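Long-range contacts in protection of telomeres protein 1 (Schizosaccharomyces pombe, PDB 7CUI), which binds single-stranded telomeric DNA to protect the 3' overhang and regulates telomerase and telomere length, the present chain being its C-terminal part: residues Q56-F60 with I134-E139; L65-A69 with P114-A118; V79-A83 with A103-I107. All blocks are in the same frame, centred on the assembly; numbering follows the deposited sequence.

In the fold
All three contacts join helices or loops to one antiparallel pair of strands, 49-73 and 77-87, in a sheet whose strand order fits an OB-fold barrel. Contacts 2 and 3 have centres about 11 Å apart, and the backbone links them where M81 N probably donates to F68 O at 3.1 Å. Contact 1 lies about 18 Å from contact 2 and 15 Å from contact 3, centre to centre, yet touches both: W135 CH2 is 3.8 Å from F68 CZ, and I134 CD1 is 4.2 Å from L106 CD2. Contacts 2 and 3 are nested within the chain loop that contact 1 closes. D59, M81 and A83 also pack on apolar side chains of another protein's chain.

Contact 1 (Q56-F60 with I134-E139); sequences QVVDF and IWGNLE
I134 meets V57 through its backbone, its carbonyl O lying 3.9 Å from the methyl CG2 of V57. W135, next in line, turns its indole back over the strand. With chi1 at 65°, CG sits between the backbone N and the carbonyl carbon, which brings the six-membered ring over one face of F60 in an offset stack. Centroids 4.1 Å apart and planes inclined by 19° support that reading, while V57 CG1 meets the indole at its edge. Cutting W135 back to an alanine would probably leave F60 without its stacking partner and a gap over that face, though the CB contact with V57 would largely survive. G136 then takes positive phi, a value that favours glycine, within a type II' turn from W135 to L138 that L138 N closes by donating to W135 O (3.0 Å). L138 crosses V57 at about a right angle, and its CD1 reaches the strand backbone, 3.8 Å from D59 N. E139 sets CG 3.7 Å from F60 CZ before its carboxylate leads away. Along the strand, F60 N donates to D59 OD1, an oxygen that also pairs with K63. The backbone bulges at V58 and D59, both opposite L85 of strand 77-87, a classic beta bulge. W135 and L138-E139, flanking this interhelical turn, thus pack on the bulged strand of a sheet consistent with an OB-fold barrel.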
loop_
_atom_site.group_PDB
_atom_site.type_symbol
_atom_site.label_atom_id
_atom_site.label_comp_id
_atom_site.label_asym_id
_atom_site.label_seq_id
_atom_site.Cartn_x
_atom_site.Cartn_y
_atom_site.Cartn_z
ATOM N N GLN A 56 -5.804 -8.144 4.808
ATOM C CA GLN A 56 -7.000 -7.777 4.069
ATOM C C GLN A 56 -6.954 -6.264 3.877
ATOM O O GLN A 56 -6.564 -5.545 4.793
ATOM C CB GLN A 56 -8.203 -8.073 4.959
ATOM C CG GLN A 56 -9.344 -8.803 4.278
ATOM C CD GLN A 56 -10.490 -9.048 5.231
ATOM O OE1 GLN A 56 -10.415 -8.755 6.426
ATOM N NE2 GLN A 56 -11.574 -9.588 4.697
ATOM N N VAL A 57 -7.347 -5.773 2.693
ATOM C CA VAL A 57 -7.375 -4.333 2.478
ATOM C C VAL A 57 -8.696 -3.783 3.002
ATOM O O VAL A 57 -9.765 -4.313 2.691
ATOM C CB VAL A 57 -7.155 -3.922 1.010
ATOM C CG1 VAL A 57 -7.144 -2.405 0.864
ATOM C CG2 VAL A 57 -5.882 -4.514 0.427
ATOM N N VAL A 58 -8.600 -2.684 3.755
ATOM C CA VAL A 58 -9.726 -2.155 4.503
ATOM C C VAL A 58 -10.004 -0.708 4.090
ATOM O O VAL A 58 -11.109 -0.207 4.292
ATOM C CB VAL A 58 -9.474 -2.344 6.013
ATOM C CG1 VAL A 58 -9.992 -1.186 6.877
ATOM C CG2 VAL A 58 -10.023 -3.687 6.487
ATOM N N ASP A 59 -9.000 -0.052 3.491
ATOM C CA ASP A 59 -9.100 1.325 3.031
ATOM C C ASP A 59 -7.897 1.616 2.132
ATOM O O ASP A 59 -6.965 0.812 2.081
ATOM C CB ASP A 59 -9.193 2.299 4.214
ATOM C CG ASP A 59 -9.794 3.653 3.872
ATOM O OD1 ASP A 59 -9.935 3.949 2.677
ATOM O OD2 ASP A 59 -10.123 4.402 4.808
ATOM N N PHE A 60 -7.918 2.758 1.427
ATOM C CA PHE A 60 -6.781 3.179 0.618
ATOM C C PHE A 60 -6.774 4.694 0.407
ATOM O O PHE A 60 -7.792 5.365 0.593
ATOM C CB PHE A 60 -6.745 2.430 -0.718
ATOM C CG PHE A 60 -7.930 2.676 -1.619
ATOM C CD1 PHE A 60 -8.040 3.857 -2.344
ATOM C CD2 PHE A 60 -8.931 1.725 -1.749
ATOM C CE1 PHE A 60 -9.126 4.082 -3.176
ATOM C CE2 PHE A 60 -10.017 1.945 -2.583
ATOM C CZ PHE A 60 -10.115 3.125 -3.292
ATOM N N ILE A 134 -7.261 -7.468 -5.453
ATOM C CA ILE A 134 -6.723 -7.382 -4.097
ATOM C C ILE A 134 -7.730 -6.787 -3.112
ATOM O O ILE A 134 -7.611 -7.038 -1.913
ATOM C CB ILE A 134 -5.363 -6.651 -4.015
ATOM C CG1 ILE A 134 -5.459 -5.185 -4.448
ATOM C CG2 ILE A 134 -4.284 -7.400 -4.777
ATOM C CD1 ILE A 134 -4.290 -4.334 -4.001
ATOM N N TRP A 135 -8.699 -5.990 -3.586
ATOM C CA TRP A 135 -9.625 -5.355 -2.656
ATOM C C TRP A 135 -11.098 -5.534 -3.044
ATOM O O TRP A 135 -11.966 -4.879 -2.464
ATOM C CB TRP A 135 -9.259 -3.880 -2.420
ATOM C CG TRP A 135 -9.386 -2.973 -3.611
ATOM C CD1 TRP A 135 -10.271 -3.071 -4.649
ATOM C CD2 TRP A 135 -8.607 -1.787 -3.864
ATOM N NE1 TRP A 135 -10.086 -2.035 -5.527
ATOM C CE2 TRP A 135 -9.066 -1.235 -5.079
ATOM C CE3 TRP A 135 -7.565 -1.143 -3.185
ATOM C CZ2 TRP A 135 -8.517 -0.073 -5.627
ATOM C CZ3 TRP A 135 -7.015 -0.002 -3.729
ATOM C CH2 TRP A 135 -7.494 0.532 -4.929
ATOM N N GLY A 136 -11.386 -6.403 -4.022
ATOM C CA GLY A 136 -12.762 -6.694 -4.405
ATOM C C GLY A 136 -13.584 -5.429 -4.649
ATOM O O GLY A 136 -13.165 -4.541 -5.408
ATOM N N ASN A 137 -14.740 -5.349 -3.973
ATOM C CA ASN A 137 -15.695 -4.271 -4.202
ATOM C C ASN A 137 -15.438 -3.063 -3.299
ATOM O O ASN A 137 -16.301 -2.194 -3.192
ATOM C CB ASN A 137 -17.149 -4.726 -4.057
ATOM C CG ASN A 137 -17.513 -5.840 -5.012
ATOM O OD1 ASN A 137 -17.459 -7.013 -4.647
ATOM N ND2 ASN A 137 -17.859 -5.492 -6.236
ATOM N N LEU A 138 -14.244 -2.986 -2.692
ATOM C CA LEU A 138 -13.910 -1.916 -1.760
ATOM C C LEU A 138 -13.995 -0.540 -2.432
ATOM O O LEU A 138 -14.597 0.380 -1.877
ATOM C CB LEU A 138 -12.505 -2.172 -1.206
ATOM C CG LEU A 138 -12.228 -1.781 0.249
ATOM C CD1 LEU A 138 -10.948 -0.960 0.329
ATOM C CD2 LEU A 138 -13.392 -1.058 0.914
ATOM N N GLU A 139 -13.385 -0.400 -3.618
ATOM C CA GLU A 139 -13.290 0.888 -4.289
ATOM C C GLU A 139 -14.689 1.374 -4.660
ATOM O O GLU A 139 -15.012 2.550 -4.473
ATOM C CB GLU A 139 -12.370 0.785 -5.508
ATOM C CG GLU A 139 -12.117 2.107 -6.216
ATOM C CD GLU A 139 -13.117 2.539 -7.279
ATOM O OE1 GLU A 139 -13.880 1.674 -7.779
ATOM O OE2 GLU A 139 -13.132 3.753 -7.611
#

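Contact 2 (L65-A69 with P114-A118); sequences LTQFA and PCNLA
T66 and L117 bring the two backbones together, their CA atoms 4.9 Å apart, and A69 and P114 follow at 5.5 Å between CA atoms. The segments thus run past each other in opposite order. Segment 65-69 starts with a 3-10 turn, in which F68 N donates to L65 O, and a water sits between it and the loop. That water accepts from L117 N at 3.0 Å. It also donates to T66 O (2.7 Å) and A69 O (2.8 Å), although other acceptors compete for its two protons and neither bond need be fully occupied.

Among the side chains, L117 does most of the touching. Its CD2 lies 3.4 Å from L65 O and also close to A69 N. The same methyl packs against A69 CB at 3.8 Å, and A69 in turn has P114 CB and the carbonyl of C115 beside it. Farther out, T66 CG2 meets CB of the solvent-exposed A118 at 4.1 Å. Within its own segment, L65 CD2 rests over one face of the F68 ring; F68 also stacks with the F82 ring. W80 touches A69, P114 and L117, and N116 O accepts from H120 ND1. The water-bridged seam holds the linker that runs from helix 100-107 to helix 121-135 against an irregular part of strand 49-73, the first long strand of a sheet whose pairing is consistent with an OB-fold barrel.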
loop_
_atom_site.group_PDB
_atom_site.type_symbol
_atom_site.label_atom_id
_atom_site.label_comp_id
_atom_site.label_asym_id
_atom_site.label_seq_id
_atom_site.Cartn_x
_atom_site.Cartn_y
_atom_site.Cartn_z
ATOM N N LEU A 65 -8.527 6.856 -8.025
ATOM C CA LEU A 65 -7.510 6.091 -8.728
ATOM C C LEU A 65 -6.823 6.993 -9.747
ATOM O O LEU A 65 -5.715 6.712 -10.200
ATOM C CB LEU A 65 -8.166 4.885 -9.404
ATOM C CG LEU A 65 -8.765 3.852 -8.454
ATOM C CD1 LEU A 65 -8.886 2.504 -9.144
ATOM C CD2 LEU A 65 -7.914 3.709 -7.203
ATOM N N THR A 66 -7.494 8.099 -10.067
ATOM C CA THR A 66 -6.994 9.115 -10.977
ATOM C C THR A 66 -5.737 9.766 -10.403
ATOM O O THR A 66 -4.955 10.367 -11.140
ATOM C CB THR A 66 -8.151 10.054 -11.318
ATOM O OG1 THR A 66 -8.585 9.573 -12.588
ATOM C CG2 THR A 66 -7.768 11.512 -11.380
ATOM N N GLN A 67 -5.536 9.611 -9.089
ATOM C CA GLN A 67 -4.442 10.273 -8.401
ATOM C C GLN A 67 -3.433 9.238 -7.907
ATOM O O GLN A 67 -2.598 9.543 -7.058
ATOM C CB GLN A 67 -4.978 11.153 -7.268
ATOM C CG GLN A 67 -5.912 12.258 -7.744
ATOM C CD GLN A 67 -6.347 13.207 -6.652
ATOM O OE1 GLN A 67 -7.528 13.516 -6.512
ATOM N NE2 GLN A 67 -5.393 13.698 -5.877
ATOM N N PHE A 68 -3.495 8.020 -8.462
ATOM C CA PHE A 68 -2.629 6.936 -8.020
ATOM C C PHE A 68 -1.206 7.081 -8.563
ATOM O O PHE A 68 -0.308 6.381 -8.108
ATOM C CB PHE A 68 -3.242 5.576 -8.356
ATOM C CG PHE A 68 -3.943 4.899 -7.206
ATOM C CD1 PHE A 68 -4.747 5.622 -6.329
ATOM C CD2 PHE A 68 -3.810 3.529 -7.007
ATOM C CE1 PHE A 68 -5.391 4.990 -5.275
ATOM C CE2 PHE A 68 -4.456 2.900 -5.953
ATOM C CZ PHE A 68 -5.246 3.630 -5.090
ATOM N N ALA A 69 -0.999 7.966 -9.544
ATOM C CA ALA A 69 0.348 8.323 -9.965
ATOM C C ALA A 69 0.531 9.826 -9.792
ATOM O O ALA A 69 -0.366 10.599 -10.127
ATOM C CB ALA A 69 0.604 7.899 -11.393
ATOM N N PRO A 114 2.855 4.478 -14.841
ATOM C CA PRO A 114 2.598 5.780 -14.231
ATOM C C PRO A 114 2.540 6.869 -15.297
ATOM O O PRO A 114 3.381 6.922 -16.193
ATOM C CB PRO A 114 3.794 5.996 -13.290
ATOM C CG PRO A 114 4.871 5.090 -13.833
ATOM C CD PRO A 114 4.137 3.899 -14.416
ATOM N N CYS A 115 1.518 7.716 -15.185
ATOM C CA CYS A 115 1.302 8.858 -16.053
ATOM C C CYS A 115 0.203 9.701 -15.415
ATOM O O CYS A 115 -0.247 9.392 -14.315
ATOM C CB CYS A 115 0.883 8.395 -17.445
ATOM S SG CYS A 115 -0.570 7.314 -17.422
ATOM N N ASN A 116 -0.214 10.768 -16.097
ATOM C CA ASN A 116 -1.398 11.503 -15.691
ATOM C C ASN A 116 -2.615 10.623 -15.970
ATOM O O ASN A 116 -2.987 10.425 -17.123
ATOM C CB ASN A 116 -1.462 12.858 -16.398
ATOM C CG ASN A 116 -2.441 13.805 -15.745
ATOM O OD1 ASN A 116 -2.062 14.878 -15.286
ATOM N ND2 ASN A 116 -3.703 13.414 -15.695
ATOM N N LEU A 117 -3.229 10.086 -14.912
ATOM C CA LEU A 117 -4.262 9.073 -15.054
ATOM C C LEU A 117 -5.572 9.708 -15.542
ATOM O O LEU A 117 -6.367 9.064 -16.234
ATOM C CB LEU A 117 -4.427 8.359 -13.707
ATOM C CG LEU A 117 -3.765 6.989 -13.505
ATOM C CD1 LEU A 117 -2.895 6.537 -14.666
ATOM C CD2 LEU A 117 -2.997 6.923 -12.193
ATOM N N ALA A 118 -5.793 10.984 -15.194
ATOM C CA ALA A 118 -6.969 11.703 -15.662
ATOM C C ALA A 118 -7.000 11.742 -17.190
ATOM O O ALA A 118 -8.074 11.638 -17.778
ATOM C CB ALA A 118 -7.001 13.093 -15.078
HETATM O O HOH W 1 -2.388 10.437 -12.102
#

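Contact 3 (V79-A83 with A103-I107); sequences VWMFA and AAELI
W80 and A103 mark where the strand and the helix come nearest, with CA atoms 6.0 Å apart; the two short axes approach to 9.2 Å and cross at 81°, almost perpendicular. The helix is regular here, I107 N donating to A103 O at 2.9 Å.

The main side-chain event is a CH-pi contact. I107 and W80 reach out from opposite directions, and the methyl CD1 of I107 stands over the face of the indole, 3.5 Å from the centroid of its five-membered ring and 20° off the ring normal. I107 gets there by setting CG1 beside the backbone N and anti to the carbonyl carbon (chi1 -67°), then extending its chain, which carries CD1 onto the indole face. A103, one turn earlier on the same helical face, puts its CB against the W80 CB, and A104 lies alongside, its CB 4.1 Å from W80 CD1.

Two residues on, F82 meets the same helix differently. Its CE1 is 3.9 Å from A103 CB, while at the ring edge, near the plane, CE2 is 4.2 Å from L106 CD2; I107 CD1 also lies near the ring plane, 4.5 Å from CE1. I112 touches both W80 and I107, and I107 O accepts from R130 NE. M81, present as selenomethionine, points away from the helix and touches V70 of strand 49-73. A helix between the third and fourth long strands, packed here on strand 77-87 and reaching strand 190-198 through L106, is consistent with the helix that closes one end of an OB-fold barrel.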
loop_
_atom_site.group_PDB
_atom_site.type_symbol
_atom_site.label_atom_id
_atom_site.label_comp_id
_atom_site.label_asym_id
_atom_site.label_seq_id
_atom_site.Cartn_x
_atom_site.Cartn_y
_atom_site.Cartn_z
ATOM N N VAL A 79 5.200 8.866 -11.118
ATOM C CA VAL A 79 5.519 7.648 -10.388
ATOM C C VAL A 79 4.286 7.192 -9.618
ATOM O O VAL A 79 3.452 8.017 -9.238
ATOM C CB VAL A 79 6.725 7.795 -9.437
ATOM C CG1 VAL A 79 8.042 7.929 -10.189
ATOM C CG2 VAL A 79 6.538 8.911 -8.416
ATOM N N TRP A 80 4.207 5.874 -9.394
ATOM C CA TRP A 80 3.178 5.288 -8.553
ATOM C C TRP A 80 3.393 5.739 -7.115
ATOM O O TRP A 80 4.507 5.678 -6.601
ATOM C CB TRP A 80 3.209 3.756 -8.616
ATOM C CG TRP A 80 2.880 3.151 -9.946
ATOM C CD1 TRP A 80 3.668 2.305 -10.673
ATOM C CD2 TRP A 80 1.668 3.321 -10.703
ATOM N NE1 TRP A 80 3.037 1.948 -11.834
ATOM C CE2 TRP A 80 1.811 2.557 -11.882
ATOM C CE3 TRP A 80 0.486 4.047 -10.508
ATOM C CZ2 TRP A 80 0.808 2.487 -12.850
ATOM C CZ3 TRP A 80 -0.500 3.988 -11.470
ATOM C CH2 TRP A 80 -0.337 3.219 -12.624
HETATM N N MSE A 81 2.308 6.179 -6.477
HETATM C CA MSE A 81 2.321 6.416 -5.046
HETATM C C MSE A 81 0.897 6.355 -4.499
HETATM O O MSE A 81 0.059 7.199 -4.810
HETATM C CB MSE A 81 3.013 7.741 -4.716
HETATM C CG MSE A 81 3.158 7.961 -3.235
HETATM SE SE MSE A 81 3.633 9.816 -2.860
HETATM C CE MSE A 81 2.071 10.984 -3.118
ATOM N N PHE A 82 0.646 5.327 -3.685
ATOM C CA PHE A 82 -0.625 5.148 -3.003
ATOM C C PHE A 82 -0.398 4.301 -1.755
ATOM O O PHE A 82 0.663 3.699 -1.593
ATOM C CB PHE A 82 -1.673 4.540 -3.943
ATOM C CG PHE A 82 -1.272 3.246 -4.608
ATOM C CD1 PHE A 82 -0.634 3.252 -5.840
ATOM C CD2 PHE A 82 -1.542 2.018 -4.012
ATOM C CE1 PHE A 82 -0.271 2.061 -6.455
ATOM C CE2 PHE A 82 -1.179 0.829 -4.632
ATOM C CZ PHE A 82 -0.547 0.851 -5.856
ATOM N N ALA A 83 -1.403 4.272 -0.876
ATOM C CA ALA A 83 -1.300 3.520 0.363
ATOM C C ALA A 83 -2.539 2.649 0.550
ATOM O O ALA A 83 -3.660 3.084 0.289
ATOM C CB ALA A 83 -1.109 4.463 1.524
ATOM N N ALA A 103 5.266 -0.563 -6.342
ATOM C CA ALA A 103 3.900 -0.432 -6.823
ATOM C C ALA A 103 3.775 -1.055 -8.211
ATOM O O ALA A 103 2.758 -1.669 -8.518
ATOM C CB ALA A 103 3.478 1.014 -6.817
ATOM N N ALA A 104 4.821 -0.903 -9.033
ATOM C CA ALA A 104 4.874 -1.546 -10.339
ATOM C C ALA A 104 4.885 -3.066 -10.178
ATOM O O ALA A 104 4.246 -3.770 -10.957
ATOM C CB ALA A 104 6.061 -1.052 -11.132
ATOM N N GLU A 105 5.612 -3.552 -9.162
ATOM C CA GLU A 105 5.679 -4.968 -8.833
ATOM C C GLU A 105 4.276 -5.499 -8.524
ATOM O O GLU A 105 3.872 -6.526 -9.065
ATOM C CB GLU A 105 6.645 -5.191 -7.666
ATOM C CG GLU A 105 6.722 -6.630 -7.189
ATOM C CD GLU A 105 7.774 -7.485 -7.869
ATOM O OE1 GLU A 105 8.173 -8.504 -7.272
ATOM O OE2 GLU A 105 8.194 -7.129 -8.990
ATOM N N LEU A 106 3.542 -4.786 -7.659
ATOM C CA LEU A 106 2.193 -5.173 -7.276
ATOM C C LEU A 106 1.287 -5.177 -8.507
ATOM O O LEU A 106 0.636 -6.184 -8.778
ATOM C CB LEU A 106 1.677 -4.221 -6.192
ATOM C CG LEU A 106 0.294 -4.540 -5.624
ATOM C CD1 LEU A 106 0.366 -5.648 -4.581
ATOM C CD2 LEU A 106 -0.350 -3.296 -5.028
ATOM N N ILE A 107 1.277 -4.064 -9.258
ATOM C CA ILE A 107 0.372 -3.908 -10.390
ATOM C C ILE A 107 0.620 -5.013 -11.415
ATOM O O ILE A 107 -0.337 -5.616 -11.897
ATOM C CB ILE A 107 0.437 -2.497 -11.011
ATOM C CG1 ILE A 107 -0.100 -1.439 -10.045
ATOM C CG2 ILE A 107 -0.311 -2.459 -12.337
ATOM C CD1 ILE A 107 0.419 -0.044 -10.321
#